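Side-chain contacts in BpsB (PgaB), Poly-beta-1,6-N-acetyl-D-glucosamine N-deacetylase (Bordetella bronchiseptica RB50, PDB 5BU6), which removes acetyl groups from the N-acetylglucosamine units of poly-beta-1,6-N-acetyl-D-glucosamine as a family 4 carbohydrate esterase and is required for biofilm formation: residues D9-R14 / I64-G69; V108-T113 / H205-H210; Q198-S203 / A234-N239. The protein carries 5 engineered substitutions. All blocks are in the same frame, centred on the assembly; numbering follows the deposited sequence.

Interaction 1. Residues D9-R14 / I64-G69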
ATOM      1  N   ASP A   9      14.473 -15.909  14.094  1.00 65.36           N
ATOM      2  CA  ASP A   9      15.468 -15.097  14.778  1.00 61.71           C
ATOM      3  C   ASP A   9      14.844 -13.897  15.481  1.00 52.91           C
ATOM      4  O   ASP A   9      15.548 -12.998  15.926  1.00 51.63           O
ATOM      5  CB  ASP A   9      16.507 -14.610  13.768  1.00 65.28           C
ATOM      6  CG  ASP A   9      15.857 -13.999  12.523  1.00 64.08           C
ATOM      7  OD1 ASP A   9      14.630 -13.720  12.563  1.00 45.80           O
ATOM      8  OD2 ASP A   9      16.566 -13.804  11.512  1.00 70.85           O
ATOM      9  N   GLY A  10      13.517 -13.874  15.542  1.00 44.23           N
ATOM     10  CA  GLY A  10      12.793 -12.753  16.127  1.00 41.84           C
ATOM     11  C   GLY A  10      12.893 -11.455  15.339  1.00 44.13           C
ATOM     12  O   GLY A  10      12.469 -10.408  15.826  1.00 43.70           O
ATOM     13  N   LEU A  11      13.447 -11.523  14.128  1.00 45.65           N
ATOM     14  CA  LEU A  11      13.647 -10.339  13.278  1.00 41.75           C
ATOM     15  C   LEU A  11      13.134 -10.475  11.841  1.00 41.96           C
ATOM     16  O   LEU A  11      12.667  -9.503  11.256  1.00 40.68           O
ATOM     17  CB  LEU A  11      15.126  -9.992  13.200  1.00 39.99           C
ATOM     18  CG  LEU A  11      15.771  -9.571  14.521  1.00 50.84           C
ATOM     19  CD1 LEU A  11      17.271  -9.585  14.383  1.00 48.62           C
ATOM     20  CD2 LEU A  11      15.269  -8.197  14.926  1.00 52.02           C
ATOM     21  N   THR A  12      13.276 -11.667  11.262  1.00 42.32           N
ATOM     22  CA  THR A  12      12.939 -11.870   9.857  1.00 42.75           C
ATOM     23  C   THR A  12      11.438 -12.038   9.725  1.00 39.53           C
ATOM     24  O   THR A  12      10.835 -12.803  10.460  1.00 41.38           O
ATOM     25  CB  THR A  12      13.689 -13.081   9.276  1.00 48.82           C
ATOM     26  OG1 THR A  12      15.092 -12.810   9.297  1.00 54.11           O
ATOM     27  CG2 THR A  12      13.279 -13.354   7.836  1.00 40.85           C
ATOM     28  N   PHE A  13      10.824 -11.295   8.806  1.00 34.79           N
ATOM     29  CA  PHE A  13       9.375 -11.389   8.639  1.00 33.36           C
ATOM     30  C   PHE A  13       8.939 -11.418   7.169  1.00 36.42           C
ATOM     31  O   PHE A  13       9.689 -11.011   6.267  1.00 35.61           O
ATOM     32  CB  PHE A  13       8.685 -10.238   9.375  1.00 30.46           C
ATOM     33  CG  PHE A  13       9.035  -8.876   8.846  1.00 35.39           C
ATOM     34  CD1 PHE A  13      10.179  -8.213   9.288  1.00 38.08           C
ATOM     35  CD2 PHE A  13       8.214  -8.243   7.911  1.00 34.38           C
ATOM     36  CE1 PHE A  13      10.501  -6.961   8.808  1.00 42.38           C
ATOM     37  CE2 PHE A  13       8.540  -6.979   7.424  1.00 34.87           C
ATOM     38  CZ  PHE A  13       9.672  -6.333   7.881  1.00 37.33           C
ATOM     39  N   ARG A  14       7.741 -11.941   6.938  1.00 35.18           N
ATOM     40  CA  ARG A  14       7.141 -11.905   5.606  1.00 33.96           C
ATOM     41  C   ARG A  14       6.025 -10.856   5.581  1.00 31.80           C
ATOM     42  O   ARG A  14       5.502 -10.481   6.626  1.00 35.82           O
ATOM     43  CB  ARG A  14       6.617 -13.295   5.219  1.00 33.48           C
ATOM     44  CG  ARG A  14       7.718 -14.317   4.902  1.00 36.76           C
ATOM     45  CD  ARG A  14       8.219 -14.173   3.477  1.00 43.89           C
ATOM     46  NE  ARG A  14       9.275 -15.134   3.173  1.00 48.70           N
ATOM     47  CZ  ARG A  14       9.735 -15.398   1.951  1.00 51.34           C
ATOM     48  NH1 ARG A  14      10.702 -16.285   1.803  1.00 52.12           N
ATOM     49  NH2 ARG A  14       9.235 -14.781   0.884  1.00 48.45           N
ATOM     50  N   ILE A  64       8.876  -2.290  13.975  1.00 34.25           N
ATOM     51  CA  ILE A  64       9.721  -1.190  14.417  1.00 39.84           C
ATOM     52  C   ILE A  64      10.395  -1.520  15.746  1.00 37.49           C
ATOM     53  O   ILE A  64      11.586  -1.309  15.912  1.00 40.19           O
ATOM     54  CB  ILE A  64       8.896   0.093  14.538  1.00 40.58           C
ATOM     55  CG1 ILE A  64       8.333   0.472  13.164  1.00 43.03           C
ATOM     56  CG2 ILE A  64       9.721   1.208  15.081  1.00 41.20           C
ATOM     57  CD1 ILE A  64       7.221   1.497  13.226  1.00 41.92           C
ATOM     58  N   ASP A  65       9.628  -2.097  16.667  1.00 39.31           N
ATOM     59  CA  ASP A  65      10.141  -2.477  17.987  1.00 38.17           C
ATOM     60  C   ASP A  65      11.185  -3.586  17.910  1.00 39.29           C
ATOM     61  O   ASP A  65      12.134  -3.594  18.690  1.00 42.11           O
ATOM     62  CB  ASP A  65       8.990  -2.926  18.906  1.00 48.57           C
ATOM     63  CG  ASP A  65       8.075  -1.773  19.333  1.00 63.71           C
ATOM     64  OD1 ASP A  65       8.393  -0.599  19.056  1.00 66.55           O
ATOM     65  OD2 ASP A  65       7.031  -2.046  19.962  1.00 78.42           O
ATOM     66  N   SER A  66      11.026  -4.526  16.979  1.00 35.61           N
ATOM     67  CA  SER A  66      12.007  -5.613  16.886  1.00 36.75           C
ATOM     68  C   SER A  66      13.324  -5.079  16.351  1.00 37.96           C
ATOM     69  O   SER A  66      14.398  -5.505  16.780  1.00 42.41           O
ATOM     70  CB  SER A  66      11.495  -6.754  15.999  1.00 37.49           C
ATOM     71  OG  SER A  66      11.330  -6.335  14.651  1.00 38.14           O
ATOM     72  N   ARG A  67      13.239  -4.132  15.423  1.00 41.16           N
ATOM     73  CA  ARG A  67      14.443  -3.546  14.827  1.00 45.69           C
ATOM     74  C   ARG A  67      15.196  -2.717  15.865  1.00 47.32           C
ATOM     75  O   ARG A  67      16.435  -2.742  15.913  1.00 49.95           O
ATOM     76  CB  ARG A  67      14.085  -2.699  13.600  1.00 45.69           C
ATOM     77  CG  ARG A  67      13.668  -3.519  12.357  1.00 47.71           C
ATOM     78  CD  ARG A  67      14.844  -4.321  11.835  1.00 55.42           C
ATOM     79  NE  ARG A  67      14.522  -5.171  10.689  1.00 53.91           N
ATOM     80  CZ  ARG A  67      14.865  -4.897   9.430  1.00 51.01           C
ATOM     81  NH1 ARG A  67      15.528  -3.785   9.143  1.00 46.10           N
ATOM     82  NH2 ARG A  67      14.541  -5.739   8.453  1.00 46.74           N
ATOM     83  N   ALA A  68      14.451  -1.997  16.704  1.00 46.22           N
ATOM     84  CA  ALA A  68      15.054  -1.203  17.783  1.00 51.85           C
ATOM     85  C   ALA A  68      15.564  -2.088  18.928  1.00 53.25           C
ATOM     86  O   ALA A  68      16.211  -1.609  19.858  1.00 57.49           O
ATOM     87  CB  ALA A  68      14.055  -0.184  18.306  1.00 55.21           C
ATOM     88  N   GLY A  69      15.270  -3.383  18.851  1.00 51.59           N
ATOM     89  CA  GLY A  69      15.789  -4.350  19.805  1.00 45.22           C
ATOM     90  C   GLY A  69      15.088  -4.357  21.154  1.00 53.86           C
ATOM     91  O   GLY A  69      15.660  -4.791  22.165  1.00 54.39           O
TER
HETATM   92  O   HOH W   1      14.233  -8.253   9.617  1.00 42.10           O
HETATM   93  O   HOH W   2      12.576  -6.979  12.191  1.00 46.36           O

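Interaction 2. Residues V108-T113 / H205-H210. Engineered in segment 205-210: H205 (natural residue Asp), H209 (natural residue Glu). With NI (nickel (II) ion), chain E; SCN (thiocyanate ion), chain H.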
ATOM      1  N   VAL A 108      -3.989   4.001   2.023  1.00 32.51           N
ATOM      2  CA  VAL A 108      -5.040   4.861   1.487  1.00 32.29           C
ATOM      3  C   VAL A 108      -4.549   5.675   0.295  1.00 30.75           C
ATOM      4  O   VAL A 108      -3.531   6.323   0.411  1.00 27.72           O
ATOM      5  CB  VAL A 108      -5.516   5.833   2.596  1.00 39.96           C
ATOM      6  CG1 VAL A 108      -6.482   6.864   2.066  1.00 35.01           C
ATOM      7  CG2 VAL A 108      -6.099   5.044   3.770  1.00 50.70           C
ATOM      8  N   VAL A 109      -5.241   5.641  -0.846  1.00 33.79           N
ATOM      9  CA  VAL A 109      -4.934   6.586  -1.926  1.00 30.10           C
ATOM     10  C   VAL A 109      -5.764   7.830  -1.644  1.00 31.81           C
ATOM     11  O   VAL A 109      -6.984   7.810  -1.800  1.00 30.16           O
ATOM     12  CB  VAL A 109      -5.273   6.055  -3.322  1.00 30.79           C
ATOM     13  CG1 VAL A 109      -4.859   7.076  -4.375  1.00 29.29           C
ATOM     14  CG2 VAL A 109      -4.592   4.698  -3.576  1.00 28.79           C
ATOM     15  N   THR A 110      -5.140   8.901  -1.187  1.00 28.51           N
ATOM     16  CA  THR A 110      -5.952   9.938  -0.558  1.00 31.25           C
ATOM     17  C   THR A 110      -6.732  10.781  -1.577  1.00 32.40           C
ATOM     18  O   THR A 110      -7.729  11.390  -1.227  1.00 37.45           O
ATOM     19  CB  THR A 110      -5.109  10.843   0.370  1.00 30.35           C
ATOM     20  OG1 THR A 110      -4.017  11.421  -0.347  1.00 31.62           O
ATOM     21  CG2 THR A 110      -4.560  10.021   1.539  1.00 29.01           C
ATOM     22  N   SER A 111      -6.317  10.808  -2.835  1.00 28.15           N
ATOM     23  CA  SER A 111      -7.120  11.551  -3.802  1.00 32.46           C
ATOM     24  C   SER A 111      -8.429  10.799  -4.125  1.00 36.26           C
ATOM     25  O   SER A 111      -9.368  11.391  -4.657  1.00 36.67           O
ATOM     26  CB  SER A 111      -6.340  11.843  -5.097  1.00 34.98           C
ATOM     27  OG  SER A 111      -6.176  10.669  -5.865  1.00 37.44           O
ATOM     28  N   TRP A 112      -8.479   9.511  -3.795  1.00 31.76           N
ATOM     29  CA  TRP A 112      -9.673   8.699  -3.975  1.00 34.39           C
ATOM     30  C   TRP A 112     -10.600   8.828  -2.774  1.00 33.15           C
ATOM     31  O   TRP A 112     -11.764   9.151  -2.903  1.00 32.87           O
ATOM     32  CB  TRP A 112      -9.284   7.222  -4.171  1.00 32.85           C
ATOM     33  CG  TRP A 112      -8.521   6.938  -5.418  1.00 32.15           C
ATOM     34  CD1 TRP A 112      -8.213   7.807  -6.406  1.00 32.53           C
ATOM     35  CD2 TRP A 112      -7.955   5.670  -5.808  1.00 29.04           C
ATOM     36  NE1 TRP A 112      -7.492   7.177  -7.390  1.00 32.77           N
ATOM     37  CE2 TRP A 112      -7.331   5.863  -7.055  1.00 35.39           C
ATOM     38  CE3 TRP A 112      -7.918   4.413  -5.223  1.00 30.99           C
ATOM     39  CZ2 TRP A 112      -6.673   4.841  -7.733  1.00 41.76           C
ATOM     40  CZ3 TRP A 112      -7.267   3.375  -5.911  1.00 32.68           C
ATOM     41  CH2 TRP A 112      -6.653   3.608  -7.146  1.00 33.12           C
ATOM     42  N   THR A 113     -10.056   8.534  -1.599  1.00 29.38           N
ATOM     43  CA  THR A 113     -10.757   8.688  -0.333  1.00 34.28           C
ATOM     44  C   THR A 113     -11.241  10.124  -0.140  1.00 34.81           C
ATOM     45  O   THR A 113     -12.354  10.360   0.328  1.00 36.61           O
ATOM     46  CB  THR A 113      -9.833   8.265   0.835  1.00 34.05           C
ATOM     47  OG1 THR A 113      -9.428   6.907   0.612  1.00 37.93           O
ATOM     48  CG2 THR A 113     -10.540   8.385   2.224  1.00 28.14           C
ATOM     49  N   HIS A 205      -0.782  14.703   5.270  1.00 31.93           N
ATOM     50  CA  HIS A 205      -1.607  15.733   5.887  1.00 37.00           C
ATOM     51  C   HIS A 205      -3.096  15.346   5.877  1.00 35.64           C
ATOM     52  O   HIS A 205      -3.785  15.497   6.887  1.00 33.46           O
ATOM     53  CB  HIS A 205      -1.404  17.075   5.206  1.00 42.18           C
ATOM     54  CG  HIS A 205      -2.541  18.021   5.420  1.00 50.29           C
ATOM     55  ND1 HIS A 205      -2.682  18.769   6.568  1.00 50.47           N
ATOM     56  CD2 HIS A 205      -3.619  18.304   4.649  1.00 44.39           C
ATOM     57  CE1 HIS A 205      -3.786  19.488   6.487  1.00 48.90           C
ATOM     58  NE2 HIS A 205      -4.372  19.225   5.333  1.00 48.55           N
ATOM     59  N   LEU A 206      -3.588  14.844   4.749  1.00 33.47           N
ATOM     60  CA  LEU A 206      -5.005  14.491   4.669  1.00 32.89           C
ATOM     61  C   LEU A 206      -5.355  13.404   5.684  1.00 29.77           C
ATOM     62  O   LEU A 206      -6.394  13.478   6.338  1.00 32.53           O
ATOM     63  CB  LEU A 206      -5.383  14.037   3.255  1.00 31.39           C
ATOM     64  CG  LEU A 206      -5.461  15.197   2.258  1.00 32.16           C
ATOM     65  CD1 LEU A 206      -5.657  14.661   0.850  1.00 34.25           C
ATOM     66  CD2 LEU A 206      -6.577  16.180   2.638  1.00 38.36           C
ATOM     67  N   ILE A 207      -4.483  12.401   5.812  1.00 26.82           N
ATOM     68  CA  ILE A 207      -4.733  11.323   6.759  1.00 27.13           C
ATOM     69  C   ILE A 207      -4.737  11.823   8.193  1.00 30.59           C
ATOM     70  O   ILE A 207      -5.671  11.537   8.955  1.00 32.95           O
ATOM     71  CB  ILE A 207      -3.710  10.172   6.586  1.00 34.92           C
ATOM     72  CG1 ILE A 207      -3.953   9.463   5.241  1.00 35.38           C
ATOM     73  CG2 ILE A 207      -3.816   9.180   7.730  1.00 29.48           C
ATOM     74  CD1 ILE A 207      -2.821   8.508   4.827  1.00 35.02           C
ATOM     75  N   ARG A 208      -3.730  12.607   8.567  1.00 31.86           N
ATOM     76  CA  ARG A 208      -3.752  13.200   9.898  1.00 29.10           C
ATOM     77  C   ARG A 208      -4.958  14.103  10.142  1.00 30.58           C
ATOM     78  O   ARG A 208      -5.556  14.043  11.213  1.00 31.88           O
ATOM     79  CB  ARG A 208      -2.474  14.001  10.168  1.00 37.18           C
ATOM     80  CG  ARG A 208      -2.370  14.395  11.633  1.00 43.35           C
ATOM     81  CD  ARG A 208      -1.117  15.160  11.964  1.00 52.94           C
ATOM     82  NE  ARG A 208      -1.027  15.344  13.406  1.00 62.94           N
ATOM     83  CZ  ARG A 208      -0.194  16.189  14.003  1.00 82.12           C
ATOM     84  NH1 ARG A 208      -0.189  16.285  15.326  1.00 90.99           N
ATOM     85  NH2 ARG A 208       0.631  16.938  13.282  1.00 87.44           N
ATOM     86  N   HIS A 209      -5.316  14.944   9.167  1.00 29.30           N
ATOM     87  CA  HIS A 209      -6.427  15.872   9.369  1.00 32.88           C
ATOM     88  C   HIS A 209      -7.735  15.136   9.663  1.00 36.24           C
ATOM     89  O   HIS A 209      -8.491  15.527  10.562  1.00 36.52           O
ATOM     90  CB  HIS A 209      -6.601  16.784   8.140  1.00 36.36           C
ATOM     91  CG  HIS A 209      -7.737  17.753   8.265  1.00 43.53           C
ATOM     92  ND1 HIS A 209      -9.012  17.469   7.820  1.00 50.61           N
ATOM     93  CD2 HIS A 209      -7.792  19.001   8.788  1.00 42.23           C
ATOM     94  CE1 HIS A 209      -9.802  18.498   8.069  1.00 52.22           C
ATOM     95  NE2 HIS A 209      -9.087  19.438   8.660  1.00 49.35           N
ATOM     96  N   HIS A 210      -7.992  14.073   8.902  1.00 31.76           N
ATOM     97  CA  HIS A 210      -9.262  13.338   8.974  1.00 32.69           C
ATOM     98  C   HIS A 210      -9.333  12.173   9.941  1.00 34.17           C
ATOM     99  O   HIS A 210     -10.433  11.774  10.334  1.00 38.63           O
ATOM    100  CB  HIS A 210      -9.626  12.804   7.586  1.00 29.30           C
ATOM    101  CG  HIS A 210      -9.907  13.877   6.599  1.00 26.38           C
ATOM    102  ND1 HIS A 210      -8.931  14.401   5.777  1.00 28.42           N
ATOM    103  CD2 HIS A 210     -11.052  14.545   6.304  1.00 27.54           C
ATOM    104  CE1 HIS A 210      -9.463  15.340   5.013  1.00 37.55           C
ATOM    105  NE2 HIS A 210     -10.740  15.457   5.327  1.00 27.88           N
TER
HETATM  106 NI    NI E 403     -12.307  16.773   4.565  1.00 33.42          NI
HETATM  107  S   SCN H 406      -9.711  19.761   4.714  1.00 88.95           S
HETATM  108  C   SCN H 406      -7.951  20.149   4.893  1.00 69.56           C
HETATM  109  N   SCN H 406      -6.853  20.393   5.008  1.00 66.56           N

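Interaction 3. Residues Q198-S203 / A234-N239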
ATOM      1  N   GLN A 198       5.346  16.732  -2.909  1.00 36.89           N
ATOM      2  CA  GLN A 198       4.058  17.339  -2.604  1.00 43.90           C
ATOM      3  C   GLN A 198       2.967  16.285  -2.501  1.00 42.03           C
ATOM      4  O   GLN A 198       2.116  16.362  -1.619  1.00 41.36           O
ATOM      5  CB  GLN A 198       3.692  18.379  -3.667  1.00 50.53           C
ATOM      6  CG  GLN A 198       2.388  19.117  -3.407  1.00 60.93           C
ATOM      7  CD  GLN A 198       2.518  20.209  -2.357  1.00 77.47           C
ATOM      8  OE1 GLN A 198       2.655  19.932  -1.164  1.00 83.31           O
ATOM      9  NE2 GLN A 198       2.463  21.462  -2.799  1.00 84.96           N
ATOM     10  N   ASP A 199       3.008  15.291  -3.385  1.00 41.82           N
ATOM     11  CA  ASP A 199       2.061  14.182  -3.319  1.00 37.52           C
ATOM     12  C   ASP A 199       2.116  13.464  -1.971  1.00 40.91           C
ATOM     13  O   ASP A 199       1.092  13.284  -1.323  1.00 42.37           O
ATOM     14  CB  ASP A 199       2.328  13.179  -4.436  1.00 37.96           C
ATOM     15  CG  ASP A 199       1.243  12.128  -4.536  1.00 49.62           C
ATOM     16  OD1 ASP A 199       1.272  11.169  -3.729  1.00 45.75           O
ATOM     17  OD2 ASP A 199       0.360  12.265  -5.413  1.00 52.40           O
ATOM     18  N   LEU A 200       3.309  13.049  -1.550  1.00 33.82           N
ATOM     19  CA  LEU A 200       3.418  12.315  -0.293  1.00 30.24           C
ATOM     20  C   LEU A 200       3.012  13.194   0.888  1.00 34.54           C
ATOM     21  O   LEU A 200       2.332  12.729   1.810  1.00 38.36           O
ATOM     22  CB  LEU A 200       4.845  11.781  -0.096  1.00 33.51           C
ATOM     23  CG  LEU A 200       5.307  10.804  -1.179  1.00 41.32           C
ATOM     24  CD1 LEU A 200       6.700  10.258  -0.902  1.00 38.81           C
ATOM     25  CD2 LEU A 200       4.304   9.680  -1.326  1.00 39.94           C
ATOM     26  N   LYS A 201       3.451  14.453   0.869  1.00 35.21           N
ATOM     27  CA  LYS A 201       3.136  15.396   1.939  1.00 33.51           C
ATOM     28  C   LYS A 201       1.621  15.588   2.054  1.00 35.47           C
ATOM     29  O   LYS A 201       1.056  15.566   3.146  1.00 32.23           O
ATOM     30  CB  LYS A 201       3.809  16.751   1.692  1.00 40.99           C
ATOM     31  CG  LYS A 201       3.739  17.709   2.880  1.00 49.62           C
ATOM     32  CD  LYS A 201       3.960  19.165   2.460  1.00 68.47           C
ATOM     33  CE  LYS A 201       5.180  19.339   1.557  1.00 81.86           C
ATOM     34  NZ  LYS A 201       6.481  19.244   2.284  1.00 89.94           N
ATOM     35  N   THR A 202       0.969  15.785   0.916  1.00 34.08           N
ATOM     36  CA  THR A 202      -0.483  15.901   0.896  1.00 33.82           C
ATOM     37  C   THR A 202      -1.189  14.670   1.484  1.00 31.40           C
ATOM     38  O   THR A 202      -2.106  14.820   2.298  1.00 33.23           O
ATOM     39  CB  THR A 202      -0.990  16.167  -0.539  1.00 36.49           C
ATOM     40  OG1 THR A 202      -0.401  17.378  -1.020  1.00 38.31           O
ATOM     41  CG2 THR A 202      -2.513  16.324  -0.576  1.00 37.46           C
ATOM     42  N   SER A 203      -0.773  13.462   1.100  1.00 32.21           N
ATOM     43  CA  SER A 203      -1.440  12.265   1.622  1.00 30.78           C
ATOM     44  C   SER A 203      -1.271  12.145   3.136  1.00 33.52           C
ATOM     45  O   SER A 203      -2.216  11.784   3.845  1.00 31.69           O
ATOM     46  CB  SER A 203      -0.924  10.983   0.927  1.00 34.52           C
ATOM     47  OG  SER A 203       0.395  10.674   1.337  1.00 41.07           O
ATOM     48  N   ALA A 234      11.776  10.126   2.538  1.00 42.33           N
ATOM     49  CA  ALA A 234      12.529  10.395   3.765  1.00 49.73           C
ATOM     50  C   ALA A 234      12.394  11.852   4.214  1.00 53.46           C
ATOM     51  O   ALA A 234      12.291  12.131   5.407  1.00 52.23           O
ATOM     52  CB  ALA A 234      13.979  10.052   3.574  1.00 51.70           C
ATOM     53  N   GLU A 235      12.381  12.773   3.253  1.00 54.85           N
ATOM     54  CA  GLU A 235      12.264  14.197   3.568  1.00 57.92           C
ATOM     55  C   GLU A 235      10.928  14.511   4.220  1.00 55.49           C
ATOM     56  O   GLU A 235      10.856  15.378   5.084  1.00 64.81           O
ATOM     57  CB  GLU A 235      12.435  15.064   2.313  1.00 57.95           C
ATOM     58  CG  GLU A 235      13.830  15.039   1.714  1.00 62.21           C
ATOM     59  CD  GLU A 235      13.870  15.638   0.322  1.00 68.62           C
ATOM     60  OE1 GLU A 235      12.883  16.292  -0.078  1.00 69.17           O
ATOM     61  OE2 GLU A 235      14.884  15.443  -0.375  1.00 74.60           O
ATOM     62  N   VAL A 236       9.868  13.813   3.817  1.00 46.25           N
ATOM     63  CA  VAL A 236       8.566  14.092   4.415  1.00 50.05           C
ATOM     64  C   VAL A 236       8.283  13.176   5.607  1.00 48.42           C
ATOM     65  O   VAL A 236       7.177  13.183   6.140  1.00 46.33           O
ATOM     66  CB  VAL A 236       7.419  13.972   3.395  1.00 51.03           C
ATOM     67  CG1 VAL A 236       7.634  14.949   2.252  1.00 55.82           C
ATOM     68  CG2 VAL A 236       7.314  12.569   2.880  1.00 51.79           C
ATOM     69  N   GLY A 237       9.286  12.406   6.029  1.00 51.10           N
ATOM     70  CA  GLY A 237       9.172  11.592   7.236  1.00 55.66           C
ATOM     71  C   GLY A 237       8.562  10.206   7.074  1.00 51.89           C
ATOM     72  O   GLY A 237       8.107   9.590   8.044  1.00 50.00           O
ATOM     73  N   LEU A 238       8.545   9.702   5.848  1.00 41.90           N
ATOM     74  CA  LEU A 238       8.016   8.371   5.593  1.00 38.96           C
ATOM     75  C   LEU A 238       9.163   7.396   5.390  1.00 44.57           C
ATOM     76  O   LEU A 238       9.472   7.032   4.256  1.00 47.96           O
ATOM     77  CB  LEU A 238       7.100   8.389   4.377  1.00 40.77           C
ATOM     78  CG  LEU A 238       5.893   9.313   4.491  1.00 42.76           C
ATOM     79  CD1 LEU A 238       5.029   9.200   3.249  1.00 39.01           C
ATOM     80  CD2 LEU A 238       5.087   9.013   5.750  1.00 40.33           C
ATOM     81  N   ASN A 239       9.804   6.993   6.489  1.00 43.33           N
ATOM     82  CA  ASN A 239      11.005   6.156   6.435  1.00 44.78           C
ATOM     83  C   ASN A 239      10.733   4.654   6.367  1.00 41.95           C
ATOM     84  O   ASN A 239      11.649   3.848   6.482  1.00 42.02           O
ATOM     85  CB  ASN A 239      11.888   6.444   7.637  1.00 51.31           C
ATOM     86  CG  ASN A 239      12.354   7.880   7.673  1.00 69.94           C
ATOM     87  OD1 ASN A 239      12.082   8.613   8.623  1.00 78.48           O
ATOM     88  ND2 ASN A 239      13.050   8.298   6.623  1.00 76.87           N
TER

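Interaction 1. Residues D9-R14 / I64-G69
L11 meets S66 through a single methyl group: CD2 of L11 lies 3.4 Å from the backbone O of S66, near the C-terminal end of a helix. G10 adds a backbone touch beside it, its O 3.8 Å from S66 CB. The polar bonding between the segments runs through two waters. Water 2 joins three groups, giving one hydrogen to L11 O (2.7 Å to the water oxygen) and the other to S66 OG (2.8 Å). In return it accepts from R67 NE, whose guanidinium it meets at the edge and in the plane, at 3.1 Å. Water 1 makes a second bridge, donating to L11 O and accepting from R67 NH2 at 2.8 Å. The carbonyl of L11 thus accepts from two waters, both tied to the same arginine. F13 lies nearby, with CE1 4.2 Å from R67 NH2; L11 O lies at the edge of the F13 ring, in its plane.

Second-shell bonds set these groups in place. S66 OG sits between the backbone N and the carbonyl carbon (chi1 65°), where it also bonds the carbonyl of I63, while R67 NH1 is held by V253 O. On the other side, D9 folds the 9-14 loop into an Asx turn: OD1 takes the N-H groups of L11 and T12 from the same face of the carboxylate, and OD2 accepts T12 OG1 on its syn lone pair at 2.8 Å. This fixes the bend from which L11 O turns to the waters. G69, at positive phi, closes the helix in a Schellman motif.

The contact joins the loop leading into strand 14-20 to the end of helix 60-67. G10 pairs by backbone with L73 in the following loop, and R14 starts its strand with bonds to P77 and L79 of strand 77-83.

Interaction 2. Residues V108-T113 / H205-H210
T110 presses its side chain against L206 and I207 of the long helix. Ahead of these two in sequence, H205, an engineered residue, points elsewhere: its ring holds a thiocyanate ion, probably from the crystallisation liquor, through a fairly straight bond from NE2 to the thiocyanate N (2.8 Å, 161°). L206 sends CD1 against the hydroxyl side of T110, 3.8 Å from OG1. That hydroxyl, set between the backbone N and carbonyl carbon of T110 (chi1 56°), bonds H156 ND1; its touch on the L206 methyl is van der Waals.

I207 takes the methyl side of the threonine. Its CG1 lies 3.8 Å from T110 CG2, the two side chains meeting at about a right angle, and its CD1 reaches on to within 4.4 Å of V108 CB. The engineered H209 carries the thiocyanate carbon 3.9 Å above the centre of its ring, while its own edge is turned to a face of the H210 ring. H210 is fixed from both ends. ND1 donates to L206 O one turn back (2.8 Å, 160°), almost in the plane of the imidazole, and this leaves NE2 to bind a nickel ion at 2.2 Å. This nickel is distinct from the one held by D84, H154 and H159, and takes two further ligand atoms from elsewhere in the structure. L206 O receives the backbone N-H of H210 as well, from the opposite face of its carbonyl plane.

The contact thus lays helix 189-211 against the short helix 110-113 that follows strand 104-108, whose V108 pairs by backbone with A152 of strand 149-153. Helix 137-145 borders the same space: L140 touches V108, and W137 lies on I207 and T113 and stacks on the H210 ring.

Interaction 3. Residues Q198-S203 / A234-N239
V236 divides its two methyls between L200 and K201. CG2 rests 3.9 Å from L200 CB, and CG1 lies 4.3 Å from K201 CB, a division set by chi1 of -59°, which places CG1 beside the backbone N. L238 adds a second apolar touch to the same leucine, its CD1 4.2 Å from L200 CB. All these contacts are aliphatic and fall on beta carbons, so the end of helix 227-235 lies close to the backbone of the 198-203 helix.

Hydrogen bonds shape each side separately. On the helix, T202 OG1 returns to Q198 O (2.8 Å), which also takes the N-H of T202 from the opposite face of the carbonyl plane. S203 OG bonds L200 O at 2.9 Å and reaches S153 OG beyond. On the other side, G237 has positive phi and is the C-prime residue of a Schellman motif, its N bonded to A234 O; the turn brings V236 and L238 round to the same leucine.

Charge adds a link between the helices: E235 OE1 forms a salt bridge with R197, just before the 198-203 segment.

The contact seats the end of helix 227-235 on the middle of helix 189-211. L238 also lies on I215, and D199 bonds the backbone N of H156 and N157, in the loop carrying the nickel ligands H154 and H159.

In the fold
Interaction 1 closes first along the chain, while the segments of interactions 2 and 3 alternate. These two share helix 189-211: their centres are 12 Å apart, and T110 OG1 of interaction 2 lies 3.4 Å from S203 CA of interaction 3. The helix thus takes helix 110-113 on one part and the end of helix 227-235 on another. Both contacts adjoin the loop that carries H154 and H159, which with D84 bind nickel, probably the active site of the deacetylase. Interaction 1 stands apart, its centre about 29 and 24 Å from those of interactions 2 and 3, joining helix 60-67 to the loop entering strand 14-20.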